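Local structure of probable TonB-dependent siderophore receptor PiuA (Acinetobacter baumannii, 5FP1) at residues 447-452 against 458-463. The protein probably takes up iron across the outer membrane by binding iron-chelating siderophores, possibly including ferric enterobactin, in the initial step of uptake. Residues are numbered along the deposited sequence; the frame is centred on the assembly and turned at random.
With C8E ((hydroxyethyloxy)tri(ethyloxy)octane), chain G.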
loop_
_atom_site.group_PDB
_atom_site.type_symbol
_atom_site.label_atom_id
_atom_site.label_comp_id
_atom_site.label_asym_id
_atom_site.label_seq_id
_atom_site.Cartn_x
_atom_site.Cartn_y
_atom_site.Cartn_z
ATOM N N GLU A 447 -3.713 3.585 23.263
ATOM C CA GLU A 447 -4.841 3.831 24.153
ATOM C C GLU A 447 -6.016 4.360 23.373
ATOM O O GLU A 447 -5.881 5.331 22.629
ATOM C CB GLU A 447 -4.444 4.861 25.212
ATOM C CG GLU A 447 -5.574 5.182 26.181
ATOM C CD GLU A 447 -5.084 6.002 27.370
ATOM O OE1 GLU A 447 -4.543 7.091 27.160
ATOM O OE2 GLU A 447 -5.216 5.537 28.509
ATOM N N GLN A 448 -7.183 3.765 23.575
ATOM C CA GLN A 448 -8.359 4.175 22.867
ATOM C C GLN A 448 -9.491 4.406 23.838
ATOM O O GLN A 448 -9.808 3.528 24.617
ATOM C CB GLN A 448 -8.748 3.123 21.828
ATOM C CG GLN A 448 -8.104 3.425 20.514
ATOM C CD GLN A 448 -8.526 2.545 19.355
ATOM O OE1 GLN A 448 -7.669 2.112 18.631
ATOM N NE2 GLN A 448 -9.807 2.348 19.148
ATOM N N ASN A 449 -10.073 5.602 23.783
ATOM C CA ASN A 449 -11.209 5.987 24.632
ATOM C C ASN A 449 -12.526 5.896 23.854
ATOM O O ASN A 449 -12.756 6.677 22.922
ATOM C CB ASN A 449 -10.996 7.416 25.140
ATOM C CG ASN A 449 -9.717 7.552 25.956
ATOM O OD1 ASN A 449 -9.534 6.856 26.952
ATOM N ND2 ASN A 449 -8.818 8.415 25.516
ATOM N N PHE A 450 -13.376 4.938 24.218
ATOM C CA PHE A 450 -14.619 4.702 23.513
ATOM C C PHE A 450 -15.784 5.388 24.216
ATOM O O PHE A 450 -15.982 5.188 25.425
ATOM C CB PHE A 450 -14.925 3.222 23.462
ATOM C CG PHE A 450 -13.921 2.417 22.689
ATOM C CD1 PHE A 450 -14.042 2.279 21.307
ATOM C CD2 PHE A 450 -12.849 1.827 23.324
ATOM C CE1 PHE A 450 -13.109 1.538 20.580
ATOM C CE2 PHE A 450 -11.908 1.093 22.615
ATOM C CZ PHE A 450 -12.041 0.940 21.238
ATOM N N LEU A 451 -16.557 6.164 23.469
ATOM C CA LEU A 451 -17.812 6.729 23.992
ATOM C C LEU A 451 -18.822 5.631 24.209
ATOM O O LEU A 451 -18.744 4.561 23.578
ATOM C CB LEU A 451 -18.383 7.772 23.032
ATOM C CG LEU A 451 -17.500 8.999 22.776
ATOM C CD1 LEU A 451 -18.109 9.847 21.668
ATOM C CD2 LEU A 451 -17.271 9.849 24.034
ATOM N N ALA A 452 -19.759 5.870 25.133
ATOM C CA ALA A 452 -20.873 4.959 25.355
ATOM C C ALA A 452 -21.657 4.760 24.081
ATOM O O ALA A 452 -21.799 5.673 23.276
ATOM C CB ALA A 452 -21.825 5.479 26.450
ATOM N N ALA A 458 -19.101 3.689 28.274
ATOM C CA ALA A 458 -17.796 4.219 27.907
ATOM C C ALA A 458 -16.686 3.416 28.571
ATOM O O ALA A 458 -16.781 2.997 29.728
ATOM C CB ALA A 458 -17.684 5.685 28.288
ATOM N N TYR A 459 -15.606 3.198 27.838
ATOM C CA TYR A 459 -14.470 2.542 28.427
ATOM C C TYR A 459 -13.198 2.916 27.689
ATOM O O TYR A 459 -13.258 3.481 26.591
ATOM C CB TYR A 459 -14.685 1.025 28.441
ATOM C CG TYR A 459 -14.372 0.314 27.140
ATOM C CD1 TYR A 459 -15.278 0.317 26.091
ATOM C CD2 TYR A 459 -13.198 -0.405 26.989
ATOM C CE1 TYR A 459 -15.004 -0.336 24.895
ATOM C CE2 TYR A 459 -12.915 -1.064 25.814
ATOM C CZ TYR A 459 -13.824 -1.038 24.774
ATOM O OH TYR A 459 -13.547 -1.726 23.620
ATOM N N THR A 460 -12.058 2.673 28.331
ATOM C CA THR A 460 -10.762 2.893 27.753
ATOM C C THR A 460 -10.033 1.557 27.614
ATOM O O THR A 460 -9.935 0.772 28.573
ATOM C CB THR A 460 -9.937 3.871 28.618
ATOM O OG1 THR A 460 -10.551 5.179 28.600
ATOM C CG2 THR A 460 -8.490 3.952 28.146
ATOM N N ALA A 461 -9.508 1.294 26.417
ATOM C CA ALA A 461 -8.648 0.135 26.192
ATOM C C ALA A 461 -7.221 0.603 26.041
ATOM O O ALA A 461 -6.946 1.616 25.371
ATOM C CB ALA A 461 -9.096 -0.626 24.945
ATOM N N LYS A 462 -6.287 -0.110 26.645
ATOM C CA LYS A 462 -4.892 0.290 26.531
ATOM C C LYS A 462 -3.987 -0.931 26.398
ATOM O O LYS A 462 -4.118 -1.898 27.137
ATOM C CB LYS A 462 -4.468 1.121 27.746
ATOM C CG LYS A 462 -3.030 1.590 27.658
ATOM C CD LYS A 462 -2.754 2.774 28.564
ATOM C CE LYS A 462 -2.741 2.374 30.017
ATOM N NZ LYS A 462 -2.148 3.475 30.837
ATOM N N ASN A 463 -3.065 -0.880 25.462
ATOM C CA ASN A 463 -2.035 -1.917 25.343
ATOM C C ASN A 463 -0.686 -1.279 25.547
ATOM O O ASN A 463 -0.410 -0.197 25.026
ATOM C CB ASN A 463 -2.080 -2.526 23.957
ATOM C CG ASN A 463 -1.025 -3.593 23.761
ATOM O OD1 ASN A 463 0.061 -3.315 23.265
ATOM N ND2 ASN A 463 -1.312 -4.794 24.224
HETATM C C1 C8E G . -14.333 11.614 18.480
HETATM C C2 C8E G . -13.798 11.960 19.867
HETATM C C3 C8E G . -14.302 10.972 20.907
HETATM C C4 C8E G . -13.856 11.297 22.326
HETATM C C5 C8E G . -13.542 10.036 23.130
HETATM C C6 C8E G . -13.791 10.242 24.632
HETATM C C7 C8E G . -12.648 10.940 25.362
HETATM C C8 C8E G . -12.893 10.906 26.872
HETATM O O9 C8E G . -11.722 10.474 27.567
#
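Over one face of the Tyr-459 ring lies Phe-450 CD2, 3.3 Å above the plane and displaced toward the rim, while Tyr-459 OH sits over one face of the Phe-450 ring. At the edge of the Phe-450 ring come the methyl of Ala-461, near its plane, and Tyr-459 O, in plane. Phe-450 and Tyr-459 form a hydrogen-bonded pair near the end of an antiparallel beta hairpin in the TonB-dependent receptor barrel, strand 433-450 turning into 459-476. With planes at 14° and centroids 4.6 Å apart, the rings are nearly parallel but slid apart, so they barely overlap. Tyr-459 reaches Phe-450 because its CG stands between the backbone N and the carbonyl carbon (chi1 82°), turning the ring alongside. Phe-412 of strand 405-428 also meets the Phe-450 ring. Paired backbone bonds fix the register: Phe-450 N to Tyr-459 O is 2.8 Å, whereas the return bond, Tyr-459 N to Phe-450 O, stretches to 3.2 Å and bends to 145°. The opposite face of the hairpin from the two rings carries Glu-447, Asn-449, Thr-460 and Lys-462. Here detergent C8E approaches Leu-451, whose CD2 lies 3.6 Å from its C6. Asn-449 ND2 hydrogen-bonds to Asp-413 OD1, and Thr-460 OG1 donates to Asn-449 OD1 at 2.6 Å, in the carbonyl plane.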